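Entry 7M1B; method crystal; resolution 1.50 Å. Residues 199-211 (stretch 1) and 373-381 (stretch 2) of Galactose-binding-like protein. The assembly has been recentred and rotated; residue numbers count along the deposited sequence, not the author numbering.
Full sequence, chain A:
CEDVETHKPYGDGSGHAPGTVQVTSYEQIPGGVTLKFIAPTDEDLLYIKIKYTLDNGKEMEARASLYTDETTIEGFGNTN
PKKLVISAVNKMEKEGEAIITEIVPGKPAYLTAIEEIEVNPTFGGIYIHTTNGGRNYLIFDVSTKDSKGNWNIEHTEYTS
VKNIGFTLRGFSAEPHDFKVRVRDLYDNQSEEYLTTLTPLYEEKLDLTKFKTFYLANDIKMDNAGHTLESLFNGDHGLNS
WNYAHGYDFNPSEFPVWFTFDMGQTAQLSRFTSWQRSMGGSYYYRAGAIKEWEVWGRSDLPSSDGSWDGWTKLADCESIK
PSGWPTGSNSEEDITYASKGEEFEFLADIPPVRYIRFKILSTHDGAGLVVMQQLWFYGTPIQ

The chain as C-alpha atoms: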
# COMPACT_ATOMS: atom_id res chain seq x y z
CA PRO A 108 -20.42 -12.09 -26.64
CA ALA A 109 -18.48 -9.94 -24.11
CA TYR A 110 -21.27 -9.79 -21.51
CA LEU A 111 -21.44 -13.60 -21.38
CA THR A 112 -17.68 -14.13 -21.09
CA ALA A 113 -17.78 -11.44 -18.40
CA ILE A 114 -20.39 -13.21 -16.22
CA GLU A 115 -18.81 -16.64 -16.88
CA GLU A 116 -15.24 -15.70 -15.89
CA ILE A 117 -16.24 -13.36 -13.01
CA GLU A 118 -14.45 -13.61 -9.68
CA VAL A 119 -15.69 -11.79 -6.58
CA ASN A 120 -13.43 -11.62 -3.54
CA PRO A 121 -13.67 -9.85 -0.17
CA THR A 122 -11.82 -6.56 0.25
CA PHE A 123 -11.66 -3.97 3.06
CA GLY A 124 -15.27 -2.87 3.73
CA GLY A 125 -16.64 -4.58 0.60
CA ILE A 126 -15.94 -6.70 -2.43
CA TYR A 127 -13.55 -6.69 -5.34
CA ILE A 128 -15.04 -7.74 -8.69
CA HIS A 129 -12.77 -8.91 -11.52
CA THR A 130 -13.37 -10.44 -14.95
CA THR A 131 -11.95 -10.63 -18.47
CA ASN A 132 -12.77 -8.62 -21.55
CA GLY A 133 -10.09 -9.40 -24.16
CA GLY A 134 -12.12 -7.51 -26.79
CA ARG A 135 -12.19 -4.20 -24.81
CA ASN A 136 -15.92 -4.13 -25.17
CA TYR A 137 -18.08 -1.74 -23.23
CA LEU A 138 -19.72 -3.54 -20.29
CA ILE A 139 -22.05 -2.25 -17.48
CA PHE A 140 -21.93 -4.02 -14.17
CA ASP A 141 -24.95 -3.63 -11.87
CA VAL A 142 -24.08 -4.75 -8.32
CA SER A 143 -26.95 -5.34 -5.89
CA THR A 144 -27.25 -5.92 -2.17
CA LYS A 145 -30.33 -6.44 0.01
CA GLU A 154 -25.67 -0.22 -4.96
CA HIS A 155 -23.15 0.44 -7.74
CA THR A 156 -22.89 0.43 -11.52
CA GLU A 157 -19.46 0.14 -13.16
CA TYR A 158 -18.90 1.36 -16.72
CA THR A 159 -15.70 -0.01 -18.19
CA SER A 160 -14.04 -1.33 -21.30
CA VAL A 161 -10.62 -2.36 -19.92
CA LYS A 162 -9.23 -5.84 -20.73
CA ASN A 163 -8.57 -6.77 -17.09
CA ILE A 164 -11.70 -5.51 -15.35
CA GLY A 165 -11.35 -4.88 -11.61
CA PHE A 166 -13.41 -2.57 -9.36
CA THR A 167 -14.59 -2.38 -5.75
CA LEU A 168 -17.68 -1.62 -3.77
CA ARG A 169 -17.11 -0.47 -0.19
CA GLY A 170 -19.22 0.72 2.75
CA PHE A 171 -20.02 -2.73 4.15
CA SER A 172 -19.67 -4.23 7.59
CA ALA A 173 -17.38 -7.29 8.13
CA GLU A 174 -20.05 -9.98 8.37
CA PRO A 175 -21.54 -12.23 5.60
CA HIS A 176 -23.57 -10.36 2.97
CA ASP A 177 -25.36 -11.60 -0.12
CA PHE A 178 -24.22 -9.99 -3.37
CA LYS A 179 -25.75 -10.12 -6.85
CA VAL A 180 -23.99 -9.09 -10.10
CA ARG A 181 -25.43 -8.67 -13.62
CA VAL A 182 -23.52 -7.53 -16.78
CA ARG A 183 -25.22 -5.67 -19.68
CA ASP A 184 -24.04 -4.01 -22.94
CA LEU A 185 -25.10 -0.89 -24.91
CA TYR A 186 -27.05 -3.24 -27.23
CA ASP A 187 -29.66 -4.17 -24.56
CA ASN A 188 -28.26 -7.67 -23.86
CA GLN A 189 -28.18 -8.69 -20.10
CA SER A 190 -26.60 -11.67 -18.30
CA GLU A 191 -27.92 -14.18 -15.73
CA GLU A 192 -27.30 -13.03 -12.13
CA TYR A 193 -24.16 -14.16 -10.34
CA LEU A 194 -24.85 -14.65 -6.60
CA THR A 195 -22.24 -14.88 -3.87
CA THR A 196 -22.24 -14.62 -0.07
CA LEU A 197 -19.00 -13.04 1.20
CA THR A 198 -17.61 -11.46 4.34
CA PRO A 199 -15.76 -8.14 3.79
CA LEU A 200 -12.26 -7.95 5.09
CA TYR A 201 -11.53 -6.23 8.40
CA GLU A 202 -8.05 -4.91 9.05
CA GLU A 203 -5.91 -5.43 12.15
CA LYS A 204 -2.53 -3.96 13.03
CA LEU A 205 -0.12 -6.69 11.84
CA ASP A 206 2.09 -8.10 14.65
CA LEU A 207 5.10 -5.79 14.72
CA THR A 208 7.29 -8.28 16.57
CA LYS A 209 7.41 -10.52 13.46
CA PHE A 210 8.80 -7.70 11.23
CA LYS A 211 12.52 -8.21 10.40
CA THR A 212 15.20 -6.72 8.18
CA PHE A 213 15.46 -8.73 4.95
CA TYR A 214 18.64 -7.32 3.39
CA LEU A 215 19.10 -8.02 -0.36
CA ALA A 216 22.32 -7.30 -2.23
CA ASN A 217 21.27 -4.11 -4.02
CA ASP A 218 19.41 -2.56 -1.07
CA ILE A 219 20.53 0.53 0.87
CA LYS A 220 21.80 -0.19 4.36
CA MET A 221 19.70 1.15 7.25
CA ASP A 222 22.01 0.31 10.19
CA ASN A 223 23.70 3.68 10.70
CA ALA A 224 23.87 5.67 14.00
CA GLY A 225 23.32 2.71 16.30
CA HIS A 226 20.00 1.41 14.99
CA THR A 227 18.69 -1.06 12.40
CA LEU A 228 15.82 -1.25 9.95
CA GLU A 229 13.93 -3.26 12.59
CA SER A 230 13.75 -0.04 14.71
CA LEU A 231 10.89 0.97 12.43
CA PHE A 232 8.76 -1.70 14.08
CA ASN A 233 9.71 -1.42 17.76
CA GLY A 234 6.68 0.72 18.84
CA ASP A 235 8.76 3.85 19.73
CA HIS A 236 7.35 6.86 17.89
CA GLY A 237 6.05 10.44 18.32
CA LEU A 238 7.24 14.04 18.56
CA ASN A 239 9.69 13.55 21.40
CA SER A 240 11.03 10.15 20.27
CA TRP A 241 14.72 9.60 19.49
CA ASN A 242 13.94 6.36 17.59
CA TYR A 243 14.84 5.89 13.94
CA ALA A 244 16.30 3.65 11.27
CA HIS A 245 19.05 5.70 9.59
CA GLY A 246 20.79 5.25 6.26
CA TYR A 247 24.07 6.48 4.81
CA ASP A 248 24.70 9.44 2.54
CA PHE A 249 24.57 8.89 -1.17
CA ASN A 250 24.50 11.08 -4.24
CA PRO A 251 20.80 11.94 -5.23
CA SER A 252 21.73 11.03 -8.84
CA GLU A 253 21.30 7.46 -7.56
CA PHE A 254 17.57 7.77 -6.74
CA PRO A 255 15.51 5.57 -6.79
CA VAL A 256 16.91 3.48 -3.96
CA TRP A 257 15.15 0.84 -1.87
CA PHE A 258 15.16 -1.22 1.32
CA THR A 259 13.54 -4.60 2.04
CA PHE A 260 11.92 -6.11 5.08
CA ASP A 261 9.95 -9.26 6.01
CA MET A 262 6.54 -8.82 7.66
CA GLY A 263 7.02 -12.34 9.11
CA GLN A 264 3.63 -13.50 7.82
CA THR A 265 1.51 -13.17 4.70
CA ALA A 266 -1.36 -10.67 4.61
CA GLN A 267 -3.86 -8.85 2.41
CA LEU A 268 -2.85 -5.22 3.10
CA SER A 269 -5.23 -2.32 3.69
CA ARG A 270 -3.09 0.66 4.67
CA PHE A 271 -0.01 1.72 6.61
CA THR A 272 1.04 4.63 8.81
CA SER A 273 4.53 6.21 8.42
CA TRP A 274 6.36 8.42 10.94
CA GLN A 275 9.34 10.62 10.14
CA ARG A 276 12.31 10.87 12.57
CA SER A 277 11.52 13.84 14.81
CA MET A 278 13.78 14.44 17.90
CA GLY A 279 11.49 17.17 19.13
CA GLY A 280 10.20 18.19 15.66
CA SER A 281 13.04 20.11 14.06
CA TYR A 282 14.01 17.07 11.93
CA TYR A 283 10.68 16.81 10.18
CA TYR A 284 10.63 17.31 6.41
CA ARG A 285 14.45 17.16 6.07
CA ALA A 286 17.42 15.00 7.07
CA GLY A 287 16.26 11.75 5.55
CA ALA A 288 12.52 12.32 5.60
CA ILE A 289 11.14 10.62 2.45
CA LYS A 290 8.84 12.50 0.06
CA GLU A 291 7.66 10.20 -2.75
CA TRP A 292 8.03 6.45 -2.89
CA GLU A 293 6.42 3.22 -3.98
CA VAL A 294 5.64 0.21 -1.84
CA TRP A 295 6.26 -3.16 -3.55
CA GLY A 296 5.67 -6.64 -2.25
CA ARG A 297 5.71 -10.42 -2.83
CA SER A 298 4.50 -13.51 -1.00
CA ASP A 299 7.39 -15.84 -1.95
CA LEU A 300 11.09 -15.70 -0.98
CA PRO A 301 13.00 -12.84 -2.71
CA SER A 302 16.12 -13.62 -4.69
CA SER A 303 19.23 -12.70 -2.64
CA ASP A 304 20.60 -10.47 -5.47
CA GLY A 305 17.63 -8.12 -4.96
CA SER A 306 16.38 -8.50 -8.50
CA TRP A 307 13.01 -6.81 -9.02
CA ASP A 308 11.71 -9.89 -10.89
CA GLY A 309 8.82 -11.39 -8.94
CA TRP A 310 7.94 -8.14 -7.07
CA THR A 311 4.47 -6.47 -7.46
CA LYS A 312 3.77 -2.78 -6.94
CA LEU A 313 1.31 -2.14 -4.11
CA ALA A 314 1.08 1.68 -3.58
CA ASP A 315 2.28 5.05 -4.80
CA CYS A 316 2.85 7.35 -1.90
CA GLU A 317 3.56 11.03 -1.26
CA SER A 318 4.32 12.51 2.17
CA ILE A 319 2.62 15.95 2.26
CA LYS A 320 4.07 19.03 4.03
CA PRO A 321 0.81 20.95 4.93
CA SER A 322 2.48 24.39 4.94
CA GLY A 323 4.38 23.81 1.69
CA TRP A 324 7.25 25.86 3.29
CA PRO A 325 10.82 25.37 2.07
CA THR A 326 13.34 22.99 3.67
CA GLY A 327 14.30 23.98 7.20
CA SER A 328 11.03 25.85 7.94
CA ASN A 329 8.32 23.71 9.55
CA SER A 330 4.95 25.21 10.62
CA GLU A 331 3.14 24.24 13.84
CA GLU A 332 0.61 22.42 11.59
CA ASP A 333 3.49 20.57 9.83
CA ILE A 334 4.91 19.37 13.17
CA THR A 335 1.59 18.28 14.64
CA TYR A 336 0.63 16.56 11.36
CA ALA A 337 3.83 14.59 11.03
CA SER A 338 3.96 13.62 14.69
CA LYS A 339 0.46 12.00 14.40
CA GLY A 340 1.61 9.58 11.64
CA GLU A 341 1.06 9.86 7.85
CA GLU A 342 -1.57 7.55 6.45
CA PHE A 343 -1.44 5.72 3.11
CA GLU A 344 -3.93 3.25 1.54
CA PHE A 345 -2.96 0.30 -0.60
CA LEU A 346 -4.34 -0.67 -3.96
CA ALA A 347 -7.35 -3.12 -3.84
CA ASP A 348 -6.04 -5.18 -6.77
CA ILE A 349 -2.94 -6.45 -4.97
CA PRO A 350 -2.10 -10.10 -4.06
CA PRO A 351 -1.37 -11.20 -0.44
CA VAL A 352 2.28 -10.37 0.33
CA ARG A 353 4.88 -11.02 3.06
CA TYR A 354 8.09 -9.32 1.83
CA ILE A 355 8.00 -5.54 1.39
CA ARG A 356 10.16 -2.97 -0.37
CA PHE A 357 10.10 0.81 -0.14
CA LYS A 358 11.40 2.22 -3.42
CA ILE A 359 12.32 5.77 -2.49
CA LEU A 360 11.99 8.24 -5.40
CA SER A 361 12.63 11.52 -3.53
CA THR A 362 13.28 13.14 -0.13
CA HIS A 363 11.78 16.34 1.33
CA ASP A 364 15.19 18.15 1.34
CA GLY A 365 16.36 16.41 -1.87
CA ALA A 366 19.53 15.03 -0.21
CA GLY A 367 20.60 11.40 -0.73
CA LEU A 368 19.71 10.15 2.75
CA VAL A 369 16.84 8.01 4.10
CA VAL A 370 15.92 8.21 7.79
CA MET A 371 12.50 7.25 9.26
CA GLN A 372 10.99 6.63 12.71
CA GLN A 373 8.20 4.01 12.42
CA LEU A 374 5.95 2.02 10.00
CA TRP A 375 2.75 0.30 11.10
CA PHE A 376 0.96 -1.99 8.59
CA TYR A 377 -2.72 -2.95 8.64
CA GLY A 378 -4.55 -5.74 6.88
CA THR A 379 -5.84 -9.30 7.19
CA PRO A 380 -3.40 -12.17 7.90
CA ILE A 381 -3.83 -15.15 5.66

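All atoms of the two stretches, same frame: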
# COMPACT_ATOMS: atom_id res chain seq x y z
N PRO A 199 -16.80 -9.16 3.98
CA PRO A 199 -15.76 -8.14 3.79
C PRO A 199 -14.58 -8.31 4.73
O PRO A 199 -14.73 -8.78 5.91
CB PRO A 199 -16.51 -6.82 4.08
CG PRO A 199 -17.90 -7.13 3.61
CD PRO A 199 -18.12 -8.53 4.19
N LEU A 200 -13.41 -7.91 4.21
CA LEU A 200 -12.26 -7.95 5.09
C LEU A 200 -12.27 -6.81 6.11
O LEU A 200 -12.79 -5.72 5.89
CB LEU A 200 -10.99 -7.78 4.25
CG LEU A 200 -10.78 -8.84 3.15
CD1 LEU A 200 -9.39 -8.68 2.52
CD2 LEU A 200 -10.90 -10.26 3.71
N TYR A 201 -11.67 -7.14 7.28
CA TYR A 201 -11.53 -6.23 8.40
C TYR A 201 -10.05 -6.16 8.79
O TYR A 201 -9.40 -7.20 8.91
CB TYR A 201 -12.36 -6.82 9.55
CG TYR A 201 -12.53 -6.01 10.81
CD1 TYR A 201 -11.51 -5.87 11.75
CD2 TYR A 201 -13.79 -5.51 11.13
CE1 TYR A 201 -11.72 -5.18 12.94
CE2 TYR A 201 -14.01 -4.84 12.32
CZ TYR A 201 -12.99 -4.69 13.23
OH TYR A 201 -13.29 -4.02 14.37
N GLU A 202 -9.51 -4.95 8.95
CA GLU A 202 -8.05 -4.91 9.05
C GLU A 202 -7.71 -5.03 10.57
O GLU A 202 -8.52 -4.66 11.44
CB GLU A 202 -7.55 -3.54 8.59
CG GLU A 202 -7.98 -2.39 9.50
CD GLU A 202 -7.60 -1.00 9.00
OE1 GLU A 202 -7.18 -0.87 7.83
OE2 GLU A 202 -7.83 -0.04 9.76
N GLU A 203 -6.50 -5.50 10.82
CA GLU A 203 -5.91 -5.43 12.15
C GLU A 203 -4.53 -4.81 11.97
O GLU A 203 -3.97 -4.93 10.90
CB GLU A 203 -5.82 -6.83 12.78
CG GLU A 203 -4.84 -7.79 12.12
CD GLU A 203 -4.89 -9.25 12.56
OE1 GLU A 203 -3.82 -9.78 12.97
OE2 GLU A 203 -5.97 -9.90 12.42
N LYS A 204 -3.92 -4.36 13.09
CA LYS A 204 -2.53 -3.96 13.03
C LYS A 204 -1.72 -5.26 12.98
O LYS A 204 -1.79 -6.10 13.91
CB LYS A 204 -2.19 -3.19 14.33
CG LYS A 204 -0.77 -2.63 14.33
CD LYS A 204 -0.61 -1.89 15.69
CE LYS A 204 0.80 -1.54 16.04
NZ LYS A 204 0.70 -0.68 17.24
N LEU A 205 -0.88 -5.45 11.93
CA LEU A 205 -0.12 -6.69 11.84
C LEU A 205 0.92 -6.71 12.98
O LEU A 205 1.50 -5.67 13.33
CB LEU A 205 0.53 -6.79 10.47
CG LEU A 205 -0.46 -6.80 9.31
CD1 LEU A 205 0.31 -6.92 8.02
CD2 LEU A 205 -1.47 -7.94 9.49
N ASP A 206 1.21 -7.90 13.47
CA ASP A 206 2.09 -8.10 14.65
C ASP A 206 3.50 -7.58 14.33
O ASP A 206 4.26 -8.20 13.60
CB ASP A 206 2.12 -9.60 14.88
CG ASP A 206 2.96 -10.02 16.12
OD1 ASP A 206 3.70 -9.17 16.66
OD2 ASP A 206 2.97 -11.25 16.43
N LEU A 207 3.84 -6.46 14.97
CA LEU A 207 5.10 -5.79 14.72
C LEU A 207 6.31 -6.65 15.09
O LEU A 207 7.43 -6.44 14.57
CB LEU A 207 5.14 -4.43 15.44
CG LEU A 207 4.23 -3.38 14.79
CD1 LEU A 207 4.01 -2.17 15.72
CD2 LEU A 207 4.79 -2.89 13.41
N THR A 208 6.15 -7.54 16.09
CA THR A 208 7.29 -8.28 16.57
C THR A 208 7.79 -9.31 15.57
O THR A 208 8.99 -9.65 15.63
CB THR A 208 6.94 -9.05 17.86
OG1 THR A 208 6.08 -10.17 17.60
CG2 THR A 208 6.28 -8.20 18.92
N LYS A 209 6.98 -9.58 14.51
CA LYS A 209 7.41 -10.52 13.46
C LYS A 209 8.12 -9.79 12.30
O LYS A 209 8.75 -10.48 11.47
CB LYS A 209 6.23 -11.34 12.89
CG LYS A 209 5.39 -12.13 13.93
CD LYS A 209 4.32 -12.97 13.31
CE LYS A 209 3.68 -13.95 14.30
NZ LYS A 209 2.87 -14.95 13.57
N PHE A 210 8.16 -8.44 12.33
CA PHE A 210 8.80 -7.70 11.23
C PHE A 210 10.33 -7.68 11.40
O PHE A 210 10.86 -7.42 12.53
CB PHE A 210 8.34 -6.23 11.21
CG PHE A 210 6.98 -6.04 10.60
CD1 PHE A 210 5.82 -6.59 11.17
CD2 PHE A 210 6.82 -5.16 9.52
CE1 PHE A 210 4.59 -6.35 10.59
CE2 PHE A 210 5.57 -4.91 8.98
CZ PHE A 210 4.43 -5.51 9.52
N LYS A 211 11.05 -8.07 10.36
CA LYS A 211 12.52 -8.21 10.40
C LYS A 211 13.18 -7.60 9.17
O LYS A 211 12.60 -7.62 8.06
CB LYS A 211 12.89 -9.69 10.50
CG LYS A 211 12.41 -10.40 11.76
CD LYS A 211 13.10 -9.83 13.04
CE LYS A 211 12.34 -10.28 14.28
NZ LYS A 211 13.04 -9.99 15.58
N GLN A 373 9.15 5.11 12.08
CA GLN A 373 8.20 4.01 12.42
C GLN A 373 7.32 3.69 11.22
O GLN A 373 6.93 4.64 10.50
CB GLN A 373 7.35 4.39 13.64
CG GLN A 373 6.67 3.18 14.30
CD GLN A 373 7.49 2.34 15.28
OE1 GLN A 373 7.02 1.29 15.71
NE2 GLN A 373 8.80 2.56 15.39
N LEU A 374 6.92 2.40 11.06
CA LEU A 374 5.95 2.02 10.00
C LEU A 374 5.01 0.97 10.60
O LEU A 374 5.52 0.00 11.22
CB LEU A 374 6.67 1.31 8.86
CG LEU A 374 7.61 2.16 8.04
CD1 LEU A 374 8.32 1.26 7.02
CD2 LEU A 374 6.78 3.24 7.33
N TRP A 375 3.71 1.30 10.65
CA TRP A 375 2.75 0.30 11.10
C TRP A 375 1.88 -0.13 9.92
O TRP A 375 1.33 0.72 9.26
CB TRP A 375 1.85 0.88 12.20
CG TRP A 375 2.52 1.09 13.53
CD1 TRP A 375 3.84 0.87 13.81
CD2 TRP A 375 1.90 1.68 14.68
NE1 TRP A 375 4.07 1.23 15.12
CE2 TRP A 375 2.89 1.74 15.67
CE3 TRP A 375 0.57 2.08 15.02
CZ2 TRP A 375 2.63 2.24 16.96
CZ3 TRP A 375 0.35 2.55 16.30
CH2 TRP A 375 1.35 2.65 17.27
N PHE A 376 1.71 -1.46 9.74
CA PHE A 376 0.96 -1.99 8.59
C PHE A 376 -0.37 -2.57 9.11
O PHE A 376 -0.38 -3.18 10.18
CB PHE A 376 1.76 -3.07 7.88
CG PHE A 376 2.74 -2.51 6.88
CD1 PHE A 376 3.69 -1.58 7.23
CD2 PHE A 376 2.57 -2.82 5.52
CE1 PHE A 376 4.52 -1.07 6.23
CE2 PHE A 376 3.42 -2.32 4.55
CZ PHE A 376 4.29 -1.33 4.91
N TYR A 377 -1.40 -2.46 8.29
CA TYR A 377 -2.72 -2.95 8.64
C TYR A 377 -3.20 -3.87 7.56
O TYR A 377 -2.92 -3.61 6.40
CB TYR A 377 -3.74 -1.82 8.84
CG TYR A 377 -3.41 -0.93 10.02
CD1 TYR A 377 -2.46 0.10 9.88
CD2 TYR A 377 -3.96 -1.15 11.27
CE1 TYR A 377 -2.10 0.90 10.95
CE2 TYR A 377 -3.62 -0.35 12.36
CZ TYR A 377 -2.69 0.68 12.19
OH TYR A 377 -2.37 1.49 13.25
N GLY A 378 -3.97 -4.91 7.93
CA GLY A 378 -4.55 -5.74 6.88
C GLY A 378 -5.14 -7.00 7.54
O GLY A 378 -5.37 -7.06 8.76
N THR A 379 -5.24 -8.05 6.75
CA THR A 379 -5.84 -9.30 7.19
C THR A 379 -4.82 -10.42 6.96
O THR A 379 -4.54 -10.76 5.81
CB THR A 379 -7.14 -9.61 6.41
OG1 THR A 379 -8.05 -8.48 6.45
CG2 THR A 379 -7.74 -10.90 6.94
N PRO A 380 -4.29 -11.03 8.04
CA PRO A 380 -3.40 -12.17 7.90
C PRO A 380 -4.07 -13.32 7.16
O PRO A 380 -5.30 -13.54 7.22
CB PRO A 380 -3.12 -12.64 9.35
CG PRO A 380 -3.39 -11.37 10.14
CD PRO A 380 -4.57 -10.69 9.44
N ILE A 381 -3.25 -14.05 6.42
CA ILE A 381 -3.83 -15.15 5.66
C ILE A 381 -4.19 -16.41 6.49
O ILE A 381 -5.18 -17.06 6.10
CB ILE A 381 -3.30 -15.26 4.22
CG1 ILE A 381 -3.95 -14.15 3.39
CG2 ILE A 381 -3.56 -16.64 3.64
CD1 ILE A 381 -3.20 -13.79 2.17
O HOH W 1 2.05 -3.42 11.79

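The apolar centre of this contact is built around Leu205, a buried side chain that points toward the opposing strand. Its two methyls meet different partners: CD1 lies 4.1 Å from Phe376 CB, and CD2 lies 4.0 Å from Pro380 CG. Gly378 sits between those partners in sequence, and the Leu205 side chain passes over backbone there, with CD2 4.1 Å from Gly378 O. Phe210 joins from farther along stretch 1, after the 3-10 turn of residues 207-209. The edge of its ring is turned to Phe376, with CZ 4.0 Å from Phe376 CB, so the base of the Phe376 side chain is packed by both residues while the end of that side chain leads away from stretch 1.

Next to this apolar cluster, Trp375 offers one indole face as a shared platform. Leu207 CD1 lies 3.8 Å from the centroid of the five-membered ring, a CH-pi contact. Over the six-membered ring comes Lys204, extended with all four chi angles t: its NZ stands 3.2 Å from the ring centroid and only 7° off the normal, a cation-pi geometry in which the charge meets the electron-rich face. The aliphatic part is used too, since Lys204 CE makes a CH-pi contact at 3.8 Å from the same centroid and Lys204 CB packs 3.7 Å from Tyr377 CE2. The indole is held from within its own strand by a hydrogen bond from Trp375 NE1 to Gln373 OE1 at 3.0 Å.

The backbones meet in an antiparallel register. A short antiparallel pairing sets Glu203 against Gly378, with Glu203 N donating to Gly378 O at 2.8 Å and Gly378 N returning a bond to Glu203 O at 3.0 Å. The adjacent pair, Lys204 and Tyr377, is non-hydrogen-bonded and puts both side chains on the same face. Leu205 N then donates to Phe376 O at 2.9 Å. The return bond of this pair is replaced by a water, which donates to Leu205 O at 2.8 Å and accepts from Phe376 N at 2.9 Å.

At the polar edge, Thr379 OG1 donates to Tyr201 O at 3.1 Å, a side chain capturing a carbonyl just before the paired segment. Glu202 CA adds a CA-H...O contact to Gly378 O at 3.4 Å. Glu203 brings its carboxylate back over the other strand, where OE1 comes within 3.3 Å of Pro380 CG. The rule is economical: few backbone bonds set the register, and side chains on both faces exploit it.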